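Long-range contacts in glucosamine-6-phosphate deaminase (Thermotoga maritima, PDB 1J5X), which is a SIS-domain protein of the alpha/beta class, built as two lobes, each with its own parallel sheet, packed together in one chain: residues E54-G59 / K83-G88; A104-R109 / L118-L123; L66-S71 / E222-S227; C60-N65 / S227-L232. All blocks are in the same frame, centred on the assembly; numbering follows the deposited sequence.

Contact 1 (E54-G59 / K83-G88); sequences EVLFVG and KAIPAG
Val55, Phe57 and Gly59 make five backbone hydrogen bonds to Lys83, Ile85 and Ala87, pairing strands 54-59 and 83-86 in parallel. Phe57 N donates to Lys83 O and Phe57 O accepts from Ile85 N, each at 2.9 Å. Gly59 likewise bonds Ile85 O through its N and Ala87 N through its O, whereas Val55 takes part by its O alone, accepting from Lys83 N. Ala87 N stands above the carbonyl plane of Gly59, 53° out of it, where the backbone passes from the strand into helix 87-91. Leu56 can be followed outward. Its CB is 4.2 Å from Lys83 O, and chi1 of -49° sets CG beside the backbone N. From there the two methyls divide: CD2 lies 3.9 Å from Lys83 CB, the two side chains pointing the same way, while CD1 touches Ile85 CD1 at 4.2 Å. Farther along the same face, Val58 CG1, anti to its backbone N, packs 3.6 Å from Ala87 CA and nearly as close to Ala87 CB. On the other face Phe57 presents its ring edge to Lys83 O, with CD1 3.7 Å away; helix 62-78 packs against this ring, and Phe105 of the next strand stacks on it. Main-chain bonds thus set the register, and the side chains add mainly apolar contacts, with one ring edge against a carbonyl oxygen.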
loop_
_atom_site.group_PDB
_atom_site.type_symbol
_atom_site.label_atom_id
_atom_site.label_comp_id
_atom_site.label_asym_id
_atom_site.label_seq_id
_atom_site.Cartn_x
_atom_site.Cartn_y
_atom_site.Cartn_z
ATOM N N GLU A 54 22.916 1.473 -0.834
ATOM C CA GLU A 54 21.757 0.737 -1.332
ATOM C C GLU A 54 20.841 0.428 -0.148
ATOM O O GLU A 54 21.326 0.065 0.939
ATOM C CB GLU A 54 22.248 -0.559 -2.003
ATOM C CG GLU A 54 21.263 -1.715 -2.069
ATOM C CD GLU A 54 21.934 -3.134 -2.113
ATOM O OE1 GLU A 54 22.490 -3.660 -1.085
ATOM O OE2 GLU A 54 21.884 -3.740 -3.202
ATOM N N VAL A 55 19.543 0.626 -0.327
ATOM C CA VAL A 55 18.636 0.342 0.779
ATOM C C VAL A 55 17.594 -0.636 0.293
ATOM O O VAL A 55 17.016 -0.473 -0.785
ATOM C CB VAL A 55 17.998 1.591 1.337
ATOM C CG1 VAL A 55 17.016 1.223 2.509
ATOM C CG2 VAL A 55 19.133 2.558 1.826
ATOM N N LEU A 56 17.437 -1.725 1.055
ATOM C CA LEU A 56 16.458 -2.748 0.726
ATOM C C LEU A 56 15.167 -2.580 1.569
ATOM O O LEU A 56 15.214 -2.068 2.688
ATOM C CB LEU A 56 17.018 -4.133 1.052
ATOM C CG LEU A 56 18.427 -4.476 0.543
ATOM C CD1 LEU A 56 18.685 -5.981 0.828
ATOM C CD2 LEU A 56 18.511 -4.203 -0.916
ATOM N N PHE A 57 14.037 -3.012 0.989
ATOM C CA PHE A 57 12.727 -2.958 1.648
ATOM C C PHE A 57 12.231 -4.384 1.462
ATOM O O PHE A 57 12.035 -4.826 0.347
ATOM C CB PHE A 57 11.869 -1.929 0.955
ATOM C CG PHE A 57 12.412 -0.529 1.133
ATOM C CD1 PHE A 57 13.394 -0.021 0.249
ATOM C CD2 PHE A 57 11.997 0.238 2.202
ATOM C CE1 PHE A 57 13.938 1.269 0.464
ATOM C CE2 PHE A 57 12.526 1.524 2.433
ATOM C CZ PHE A 57 13.499 2.031 1.554
ATOM N N VAL A 58 12.006 -5.101 2.577
ATOM C CA VAL A 58 11.725 -6.552 2.442
ATOM C C VAL A 58 10.463 -6.918 3.223
ATOM O O VAL A 58 10.364 -6.545 4.389
ATOM C CB VAL A 58 12.947 -7.320 3.077
ATOM C CG1 VAL A 58 12.733 -8.831 3.051
ATOM C CG2 VAL A 58 14.272 -6.931 2.290
ATOM N N GLY A 59 9.540 -7.645 2.612
ATOM C CA GLY A 59 8.323 -7.978 3.361
ATOM C C GLY A 59 7.467 -8.958 2.596
ATOM O O GLY A 59 7.866 -9.338 1.506
ATOM N N LYS A 83 15.772 -1.489 -3.477
ATOM C CA LYS A 83 15.252 -2.723 -4.044
ATOM C C LYS A 83 14.141 -3.142 -3.055
ATOM O O LYS A 83 14.280 -2.948 -1.858
ATOM C CB LYS A 83 16.277 -3.892 -4.096
ATOM C CG LYS A 83 17.455 -3.736 -5.008
ATOM C CD LYS A 83 18.231 -5.073 -5.090
ATOM C CE LYS A 83 17.346 -6.230 -5.602
ATOM N NZ LYS A 83 18.082 -7.603 -5.655
ATOM N N ALA A 84 13.025 -3.600 -3.592
ATOM C CA ALA A 84 11.913 -4.131 -2.745
ATOM C C ALA A 84 11.987 -5.635 -3.099
ATOM O O ALA A 84 12.065 -6.014 -4.309
ATOM C CB ALA A 84 10.589 -3.550 -3.197
ATOM N N ILE A 85 11.972 -6.498 -2.069
ATOM C CA ILE A 85 12.107 -7.945 -2.308
ATOM C C ILE A 85 11.132 -8.721 -1.422
ATOM O O ILE A 85 11.023 -8.421 -0.214
ATOM C CB ILE A 85 13.539 -8.445 -1.885
ATOM C CG1 ILE A 85 14.617 -7.508 -2.504
ATOM C CG2 ILE A 85 13.760 -9.949 -2.301
ATOM C CD1 ILE A 85 16.049 -7.651 -1.926
ATOM N N PRO A 86 10.432 -9.700 -2.015
ATOM C CA PRO A 86 9.510 -10.498 -1.179
ATOM C C PRO A 86 10.420 -11.204 -0.164
ATOM O O PRO A 86 11.470 -11.711 -0.549
ATOM C CB PRO A 86 8.890 -11.499 -2.164
ATOM C CG PRO A 86 8.913 -10.732 -3.496
ATOM C CD PRO A 86 10.271 -10.023 -3.458
ATOM N N ALA A 87 10.024 -11.285 1.115
ATOM C CA ALA A 87 10.954 -11.848 2.083
ATOM C C ALA A 87 11.383 -13.276 1.853
ATOM O O ALA A 87 12.496 -13.615 2.264
ATOM C CB ALA A 87 10.459 -11.700 3.550
ATOM N N GLY A 88 10.512 -14.087 1.265
ATOM C CA GLY A 88 10.871 -15.472 0.984
ATOM C C GLY A 88 12.105 -15.584 0.084
ATOM O O GLY A 88 12.915 -16.485 0.240
#

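Contact 2 (A104-R109 / L118-L123); sequences AFLFSR and LANDVL
Ala104 and Leu106 meet Ala119 and Leu123 where helix 118-123 runs back against strand 104-107, the segment axes 9.6 Å apart and 164° from parallel. Alternate strand residues face the helix, and its answering residues are spaced by one turn. Leu123 CD1 touches two strand side chains at once, 3.8 Å from Ala104 CB and 3.9 Å from Leu106 CD2; the two leucine side chains run alongside with opposite headings. The other methyl of Leu106, CD1, reaches one turn earlier in the helix, to 3.9 Å from Ala119 CB and the same distance from Asn120 N. Leu106 chi1 of -77° puts CG beside the backbone N, and from there the two methyls span consecutive turns of the helix. Asn120 adds a looser touch, OD1 to Leu106 CG at 4.3 Å. Its amide has partners outside the two segments, OD1 with Thr130 OG1 of the next strand and ND2 with Glu144 O, so this buried polar group is satisfied although the contact itself has no hydrogen bond. Val90 of helix 87-91 and Leu56 of the neighbouring strand also press on Leu123. Strand 102-107, helix 114-125 and strand 128-134 form a beta-alpha-beta unit, the repeating element of the three-layer alpha/beta/alpha SIS fold.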
loop_
_atom_site.group_PDB
_atom_site.type_symbol
_atom_site.label_atom_id
_atom_site.label_comp_id
_atom_site.label_asym_id
_atom_site.label_seq_id
_atom_site.Cartn_x
_atom_site.Cartn_y
_atom_site.Cartn_z
ATOM N N ALA A 104 18.599 -2.457 5.518
ATOM C CA ALA A 104 17.401 -3.163 5.070
ATOM C C ALA A 104 16.237 -2.888 6.002
ATOM O O ALA A 104 16.366 -3.022 7.213
ATOM C CB ALA A 104 17.665 -4.667 5.019
ATOM N N PHE A 105 15.113 -2.476 5.432
ATOM C CA PHE A 105 13.915 -2.262 6.240
ATOM C C PHE A 105 13.158 -3.589 6.079
ATOM O O PHE A 105 12.850 -4.032 4.963
ATOM C CB PHE A 105 13.012 -1.139 5.717
ATOM C CG PHE A 105 13.544 0.264 5.959
ATOM C CD1 PHE A 105 14.638 0.767 5.220
ATOM C CD2 PHE A 105 12.903 1.093 6.867
ATOM C CE1 PHE A 105 15.058 2.116 5.411
ATOM C CE2 PHE A 105 13.316 2.414 7.049
ATOM C CZ PHE A 105 14.387 2.912 6.318
ATOM N N LEU A 106 12.862 -4.231 7.208
ATOM C CA LEU A 106 12.113 -5.524 7.230
ATOM C C LEU A 106 10.685 -5.233 7.787
ATOM O O LEU A 106 10.555 -4.604 8.836
ATOM C CB LEU A 106 12.849 -6.509 8.171
ATOM C CG LEU A 106 14.130 -7.237 7.744
ATOM C CD1 LEU A 106 13.793 -8.403 6.885
ATOM C CD2 LEU A 106 15.085 -6.277 7.035
ATOM N N PHE A 107 9.641 -5.641 7.072
ATOM C CA PHE A 107 8.269 -5.355 7.471
ATOM C C PHE A 107 7.492 -6.609 7.864
ATOM O O PHE A 107 7.433 -7.566 7.106
ATOM C CB PHE A 107 7.478 -4.736 6.318
ATOM C CG PHE A 107 8.040 -3.434 5.799
ATOM C CD1 PHE A 107 9.162 -3.428 4.979
ATOM C CD2 PHE A 107 7.439 -2.214 6.152
ATOM C CE1 PHE A 107 9.696 -2.207 4.519
ATOM C CE2 PHE A 107 7.954 -0.958 5.695
ATOM C CZ PHE A 107 9.095 -0.959 4.873
ATOM N N SER A 108 6.889 -6.574 9.037
ATOM C CA SER A 108 6.010 -7.708 9.451
ATOM C C SER A 108 5.142 -7.049 10.534
ATOM O O SER A 108 5.643 -6.727 11.603
ATOM C CB SER A 108 6.815 -8.865 10.088
ATOM O OG SER A 108 5.838 -9.790 10.662
ATOM N N ARG A 109 3.884 -6.860 10.213
ATOM C CA ARG A 109 2.940 -6.211 11.133
ATOM C C ARG A 109 2.947 -6.927 12.489
ATOM O O ARG A 109 3.149 -6.288 13.519
ATOM C CB ARG A 109 1.553 -6.261 10.530
ATOM C CG ARG A 109 0.457 -5.663 11.447
ATOM C CD ARG A 109 -0.876 -5.610 10.726
ATOM N NE ARG A 109 -1.292 -6.896 10.154
ATOM C CZ ARG A 109 -2.560 -7.242 9.939
ATOM N NH1 ARG A 109 -3.536 -6.411 10.266
ATOM N NH2 ARG A 109 -2.856 -8.388 9.336
ATOM N N LEU A 118 13.516 -15.039 8.922
ATOM C CA LEU A 118 14.625 -15.735 8.263
ATOM C C LEU A 118 15.418 -14.724 7.451
ATOM O O LEU A 118 16.660 -14.764 7.428
ATOM C CB LEU A 118 14.118 -16.815 7.325
ATOM C CG LEU A 118 13.502 -18.016 8.084
ATOM C CD1 LEU A 118 12.738 -18.920 7.118
ATOM C CD2 LEU A 118 14.624 -18.783 8.774
ATOM N N ALA A 119 14.695 -13.843 6.764
ATOM C CA ALA A 119 15.377 -12.805 5.966
ATOM C C ALA A 119 16.264 -11.930 6.843
ATOM O O ALA A 119 17.380 -11.573 6.481
ATOM C CB ALA A 119 14.294 -11.935 5.192
ATOM N N ASN A 120 15.749 -11.538 8.020
ATOM C CA ASN A 120 16.493 -10.718 8.939
ATOM C C ASN A 120 17.804 -11.413 9.302
ATOM O O ASN A 120 18.874 -10.807 9.333
ATOM C CB ASN A 120 15.616 -10.489 10.215
ATOM C CG ASN A 120 16.315 -9.630 11.244
ATOM O OD1 ASN A 120 16.719 -8.484 10.950
ATOM N ND2 ASN A 120 16.435 -10.169 12.499
ATOM N N ASP A 121 17.734 -12.702 9.589
ATOM C CA ASP A 121 18.948 -13.426 9.925
ATOM C C ASP A 121 19.975 -13.481 8.752
ATOM O O ASP A 121 21.167 -13.226 8.902
ATOM C CB ASP A 121 18.570 -14.822 10.373
ATOM C CG ASP A 121 19.621 -15.421 11.270
ATOM O OD1 ASP A 121 19.870 -14.833 12.372
ATOM O OD2 ASP A 121 20.211 -16.446 10.855
ATOM N N VAL A 122 19.485 -13.809 7.579
ATOM C CA VAL A 122 20.325 -13.848 6.389
ATOM C C VAL A 122 20.968 -12.455 6.162
ATOM O O VAL A 122 22.173 -12.343 5.892
ATOM C CB VAL A 122 19.436 -14.209 5.137
ATOM C CG1 VAL A 122 20.154 -13.791 3.825
ATOM C CG2 VAL A 122 19.145 -15.708 5.109
ATOM N N LEU A 123 20.181 -11.388 6.268
ATOM C CA LEU A 123 20.738 -10.056 5.974
ATOM C C LEU A 123 21.766 -9.658 7.008
ATOM O O LEU A 123 22.806 -9.067 6.669
ATOM C CB LEU A 123 19.635 -8.987 5.903
ATOM C CG LEU A 123 18.798 -9.183 4.641
ATOM C CD1 LEU A 123 17.413 -8.498 4.767
ATOM C CD2 LEU A 123 19.598 -8.580 3.440
#

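Contact 3 (L66-S71 / E222-S227); sequences LALTIS and EFFGVS
Glu222 opens the second helix by lying across Thr69: its backbone O is 3.6 Å from Thr69 CG2, and its CG is 3.7 Å from Thr69 O. The chain then bends at chi2 (85°), and the carboxylate is taken up by a salt bridge from OE2 to Arg76, one of the residues farther along the first helix. Phe224 comes next on this side. Its CG is anti to the backbone N, and the ring atoms CD2 and CE2 both approach Leu68 CD2 at 4.1 Å, the methyl meeting the ring obliquely. Gly225 is the point of closest backbone approach, its CA only 4.6 Å from Thr69 CA. With no side chain there, Thr69 OG1 settles 3.3 Å from Gly225 CA, and the two antiparallel helix axes come within 7.9 Å. Val226 follows with a lighter touch, its CG2 4.5 Å from Thr69 CG2. Thr69 therefore occupies the middle of the contact, its methyl turned toward Glu222 and its hydroxyl toward Gly225. That hydroxyl is bonded to Asn65 O within its own helix, and Leu168 of helix 162-179 also touches the residue. No hydrogen bond passes between the segments. Their polar groups find partners elsewhere, and the helices are held here by close van der Waals fit around a threonine set against a glycine.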
loop_
_atom_site.group_PDB
_atom_site.type_symbol
_atom_site.label_atom_id
_atom_site.label_comp_id
_atom_site.label_asym_id
_atom_site.label_seq_id
_atom_site.Cartn_x
_atom_site.Cartn_y
_atom_site.Cartn_z
ATOM N N LEU A 66 3.839 -2.630 0.593
ATOM C CA LEU A 66 4.210 -1.442 1.320
ATOM C C LEU A 66 5.699 -1.163 1.003
ATOM O O LEU A 66 6.082 -0.025 0.650
ATOM C CB LEU A 66 4.003 -1.712 2.805
ATOM C CG LEU A 66 4.365 -0.618 3.794
ATOM C CD1 LEU A 66 3.686 0.645 3.420
ATOM C CD2 LEU A 66 3.967 -1.075 5.266
ATOM N N ALA A 67 6.526 -2.207 1.072
ATOM C CA ALA A 67 7.985 -2.128 0.793
ATOM C C ALA A 67 8.210 -1.620 -0.636
ATOM O O ALA A 67 9.059 -0.776 -0.881
ATOM C CB ALA A 67 8.642 -3.538 0.930
ATOM N N LEU A 68 7.434 -2.136 -1.580
ATOM C CA LEU A 68 7.565 -1.695 -2.962
ATOM C C LEU A 68 7.227 -0.202 -3.077
ATOM O O LEU A 68 8.009 0.581 -3.653
ATOM C CB LEU A 68 6.628 -2.485 -3.865
ATOM C CG LEU A 68 6.640 -2.069 -5.323
ATOM C CD1 LEU A 68 8.036 -2.321 -5.955
ATOM C CD2 LEU A 68 5.596 -2.924 -6.072
ATOM N N THR A 69 6.087 0.191 -2.513
ATOM C CA THR A 69 5.662 1.590 -2.583
ATOM C C THR A 69 6.691 2.538 -1.978
ATOM O O THR A 69 7.063 3.539 -2.611
ATOM C CB THR A 69 4.319 1.781 -1.877
ATOM O OG1 THR A 69 3.379 0.828 -2.430
ATOM C CG2 THR A 69 3.771 3.248 -2.173
ATOM N N ILE A 70 7.212 2.223 -0.778
ATOM C CA ILE A 70 8.166 3.143 -0.199
ATOM C C ILE A 70 9.515 3.105 -0.922
ATOM O O ILE A 70 10.195 4.136 -1.022
ATOM C CB ILE A 70 8.267 2.910 1.355
ATOM C CG1 ILE A 70 9.140 3.995 2.028
ATOM C CG2 ILE A 70 8.806 1.506 1.636
ATOM C CD1 ILE A 70 8.559 5.468 1.825
ATOM N N SER A 71 9.900 1.955 -1.495
ATOM C CA SER A 71 11.187 1.852 -2.213
ATOM C C SER A 71 11.197 2.897 -3.374
ATOM O O SER A 71 12.216 3.598 -3.615
ATOM C CB SER A 71 11.430 0.431 -2.775
ATOM O OG SER A 71 10.575 0.063 -3.848
ATOM N N GLU A 222 5.089 4.771 -7.553
ATOM C CA GLU A 222 4.471 4.590 -6.232
ATOM C C GLU A 222 2.978 4.196 -6.350
ATOM O O GLU A 222 2.492 3.402 -5.500
ATOM C CB GLU A 222 4.498 5.849 -5.382
ATOM C CG GLU A 222 5.854 6.208 -4.830
ATOM C CD GLU A 222 6.703 7.059 -5.870
ATOM O OE1 GLU A 222 6.555 6.875 -7.092
ATOM O OE2 GLU A 222 7.558 7.863 -5.442
ATOM N N PHE A 223 2.280 4.735 -7.356
ATOM C CA PHE A 223 0.837 4.410 -7.511
ATOM C C PHE A 223 0.585 2.998 -8.031
ATOM O O PHE A 223 -0.553 2.513 -7.972
ATOM C CB PHE A 223 0.157 5.444 -8.382
ATOM C CG PHE A 223 0.105 6.823 -7.739
ATOM C CD1 PHE A 223 0.604 7.030 -6.418
ATOM C CD2 PHE A 223 -0.413 7.891 -8.471
ATOM C CE1 PHE A 223 0.587 8.284 -5.808
ATOM C CE2 PHE A 223 -0.439 9.169 -7.902
ATOM C CZ PHE A 223 0.061 9.376 -6.557
ATOM N N PHE A 224 1.620 2.371 -8.596
ATOM C CA PHE A 224 1.530 0.949 -8.993
ATOM C C PHE A 224 1.560 0.159 -7.678
ATOM O O PHE A 224 0.798 -0.787 -7.512
ATOM C CB PHE A 224 2.735 0.499 -9.835
ATOM C CG PHE A 224 2.738 -0.977 -10.088
ATOM C CD1 PHE A 224 1.684 -1.572 -10.770
ATOM C CD2 PHE A 224 3.745 -1.772 -9.539
ATOM C CE1 PHE A 224 1.601 -2.956 -10.903
ATOM C CE2 PHE A 224 3.681 -3.187 -9.675
ATOM C CZ PHE A 224 2.599 -3.764 -10.346
ATOM N N GLY A 225 2.462 0.518 -6.759
ATOM C CA GLY A 225 2.487 -0.163 -5.461
ATOM C C GLY A 225 1.112 -0.015 -4.773
ATOM O O GLY A 225 0.577 -0.958 -4.164
ATOM N N VAL A 226 0.525 1.195 -4.874
ATOM C CA VAL A 226 -0.800 1.437 -4.270
ATOM C C VAL A 226 -1.796 0.503 -4.969
ATOM O O VAL A 226 -2.713 -0.017 -4.320
ATOM C CB VAL A 226 -1.270 2.906 -4.516
ATOM C CG1 VAL A 226 -2.755 3.063 -4.204
ATOM C CG2 VAL A 226 -0.437 3.869 -3.626
ATOM N N SER A 227 -1.617 0.336 -6.280
ATOM C CA SER A 227 -2.511 -0.526 -7.094
ATOM C C SER A 227 -2.366 -1.999 -6.707
ATOM O O SER A 227 -3.365 -2.719 -6.561
ATOM C CB SER A 227 -2.243 -0.265 -8.582
ATOM O OG SER A 227 -2.725 1.071 -8.929
#

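Contact 4 (C60-N65 / S227-L232); sequences CGSSYN and SLESAL
Asn65 and Glu229 form the main polar link: Asn65 ND2 donates to Glu229 OE1 over 3.2 Å, nearly straight at 168°. The donor meets OE1 nearly along its C-O axis, and the acceptor lies in the amide plane, although the amide and carboxylate planes themselves are 64° apart. Ser62 OG lies 3.3 Å from the same OE1, a weak contact at most. Lys233, one turn on in the second helix, makes a salt bridge to Glu229 OE2 and a hydrogen bond to Ser62 OG. Bending at chi2 brings the Glu229 carboxylate back to the first helix. Around this network the packing is tight. Asn65 OD1 is 3.1 Å from Leu228 CD1, the two side chains crossing at about a right angle, and the leucine carries a chi1 of -104°, away from the usual rotamers. On the other side of Asn65, Leu232 CD2 sits 3.2 Å from Ser62 OG and 3.5 Å from Ser62 N, at the start of the first helix. Farther out, the edge of the Tyr64 ring touches Leu228 CD1 at 4.3 Å through CE2. Gly61, with a positive phi, is the N-cap and also brushes Leu232. A glycine- and serine-rich turn leading from the first sheet strand into a helix is a feature of SIS domains; here that helix packs on helix 222-238, which follows a central strand of the second sheet, so the contact lies at the interface of two alpha/beta lobes.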
loop_
_atom_site.group_PDB
_atom_site.type_symbol
_atom_site.label_atom_id
_atom_site.label_comp_id
_atom_site.label_asym_id
_atom_site.label_seq_id
_atom_site.Cartn_x
_atom_site.Cartn_y
_atom_site.Cartn_z
ATOM N N CYS A 60 6.312 -9.358 3.162
ATOM C CA CYS A 60 5.392 -10.320 2.538
ATOM C C CYS A 60 3.974 -9.795 2.413
ATOM O O CYS A 60 3.498 -9.088 3.331
ATOM C CB CYS A 60 5.289 -11.619 3.369
ATOM S SG CYS A 60 6.884 -12.446 3.660
ATOM N N GLY A 61 3.328 -10.129 1.301
ATOM C CA GLY A 61 1.913 -9.752 1.099
ATOM C C GLY A 61 1.737 -8.241 1.125
ATOM O O GLY A 61 2.478 -7.512 0.404
ATOM N N SER A 62 0.759 -7.753 1.897
ATOM C CA SER A 62 0.582 -6.284 2.000
ATOM C C SER A 62 1.860 -5.596 2.408
ATOM O O SER A 62 2.083 -4.430 2.006
ATOM C CB SER A 62 -0.486 -5.874 3.050
ATOM O OG SER A 62 -1.662 -6.545 2.730
ATOM N N SER A 63 2.698 -6.267 3.220
ATOM C CA SER A 63 3.940 -5.617 3.661
ATOM C C SER A 63 4.982 -5.577 2.512
ATOM O O SER A 63 5.908 -4.769 2.502
ATOM C CB SER A 63 4.517 -6.313 4.882
ATOM O OG SER A 63 3.911 -5.820 6.093
ATOM N N TYR A 64 4.838 -6.483 1.567
ATOM C CA TYR A 64 5.734 -6.408 0.414
ATOM C C TYR A 64 5.206 -5.264 -0.415
ATOM O O TYR A 64 5.981 -4.504 -1.015
ATOM C CB TYR A 64 5.721 -7.705 -0.429
ATOM C CG TYR A 64 6.308 -7.510 -1.820
ATOM C CD1 TYR A 64 7.694 -7.350 -2.002
ATOM C CD2 TYR A 64 5.436 -7.365 -2.930
ATOM C CE1 TYR A 64 8.240 -7.019 -3.261
ATOM C CE2 TYR A 64 5.980 -7.014 -4.230
ATOM C CZ TYR A 64 7.377 -6.832 -4.354
ATOM O OH TYR A 64 7.922 -6.354 -5.543
ATOM N N ASN A 65 3.883 -5.158 -0.536
ATOM C CA ASN A 65 3.370 -4.027 -1.328
ATOM C C ASN A 65 3.766 -2.687 -0.732
ATOM O O ASN A 65 3.996 -1.701 -1.477
ATOM C CB ASN A 65 1.834 -4.106 -1.463
ATOM C CG ASN A 65 1.404 -5.357 -2.228
ATOM O OD1 ASN A 65 2.082 -5.803 -3.160
ATOM N ND2 ASN A 65 0.266 -5.903 -1.858
ATOM N N SER A 227 -1.617 0.336 -6.280
ATOM C CA SER A 227 -2.511 -0.526 -7.094
ATOM C C SER A 227 -2.366 -1.999 -6.707
ATOM O O SER A 227 -3.365 -2.719 -6.561
ATOM C CB SER A 227 -2.243 -0.265 -8.582
ATOM O OG SER A 227 -2.725 1.071 -8.929
ATOM N N LEU A 228 -1.129 -2.447 -6.457
ATOM C CA LEU A 228 -0.947 -3.846 -6.057
ATOM C C LEU A 228 -1.640 -4.103 -4.740
ATOM O O LEU A 228 -2.320 -5.153 -4.562
ATOM C CB LEU A 228 0.516 -4.211 -5.861
ATOM C CG LEU A 228 1.214 -5.023 -6.926
ATOM C CD1 LEU A 228 2.547 -5.460 -6.250
ATOM C CD2 LEU A 228 0.401 -6.285 -7.462
ATOM N N GLU A 229 -1.456 -3.170 -3.795
ATOM C CA GLU A 229 -2.075 -3.280 -2.496
ATOM C C GLU A 229 -3.625 -3.214 -2.685
ATOM O O GLU A 229 -4.360 -4.012 -2.065
ATOM C CB GLU A 229 -1.605 -2.141 -1.559
ATOM C CG GLU A 229 -2.305 -2.064 -0.169
ATOM C CD GLU A 229 -2.128 -3.314 0.726
ATOM O OE1 GLU A 229 -1.467 -4.283 0.284
ATOM O OE2 GLU A 229 -2.650 -3.286 1.852
ATOM N N SER A 230 -4.095 -2.352 -3.594
ATOM C CA SER A 230 -5.557 -2.256 -3.797
ATOM C C SER A 230 -6.135 -3.634 -4.248
ATOM O O SER A 230 -7.172 -4.123 -3.733
ATOM C CB SER A 230 -5.849 -1.226 -4.852
ATOM O OG SER A 230 -5.563 0.073 -4.309
ATOM N N ALA A 231 -5.475 -4.254 -5.201
ATOM C CA ALA A 231 -5.962 -5.549 -5.668
ATOM C C ALA A 231 -5.986 -6.557 -4.553
ATOM O O ALA A 231 -6.956 -7.325 -4.409
ATOM C CB ALA A 231 -5.095 -6.040 -6.868
ATOM N N LEU A 232 -4.975 -6.534 -3.694
ATOM C CA LEU A 232 -4.930 -7.521 -2.636
ATOM C C LEU A 232 -6.080 -7.312 -1.640
ATOM O O LEU A 232 -6.667 -8.288 -1.087
ATOM C CB LEU A 232 -3.559 -7.456 -1.922
ATOM C CG LEU A 232 -3.443 -8.365 -0.703
ATOM C CD1 LEU A 232 -3.569 -9.781 -1.239
ATOM C CD2 LEU A 232 -2.104 -8.255 0.019
#

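Contacts 1 and 2 build the first lobe, and contacts 3 and 4 join it to the second. Contact 1 pairs strands by main-chain bonds, and contact 2 lays a helix on the same sheet mainly by apolar packing, without a hydrogen bond across it; they meet where strands 54-59 and 102-107 are neighbours. Both are buried. Helices 62-78 and 222-238 supply contacts 3 and 4, which share Ser227: the former is buried and without cross-bonds, the latter only partly buried, more polar, and including the exposed Gly61. Phe57 connects the two levels, since its ring packs on Ala67, Ile70 and Ser71 of segment 66-71, none of which touches segment 222-227.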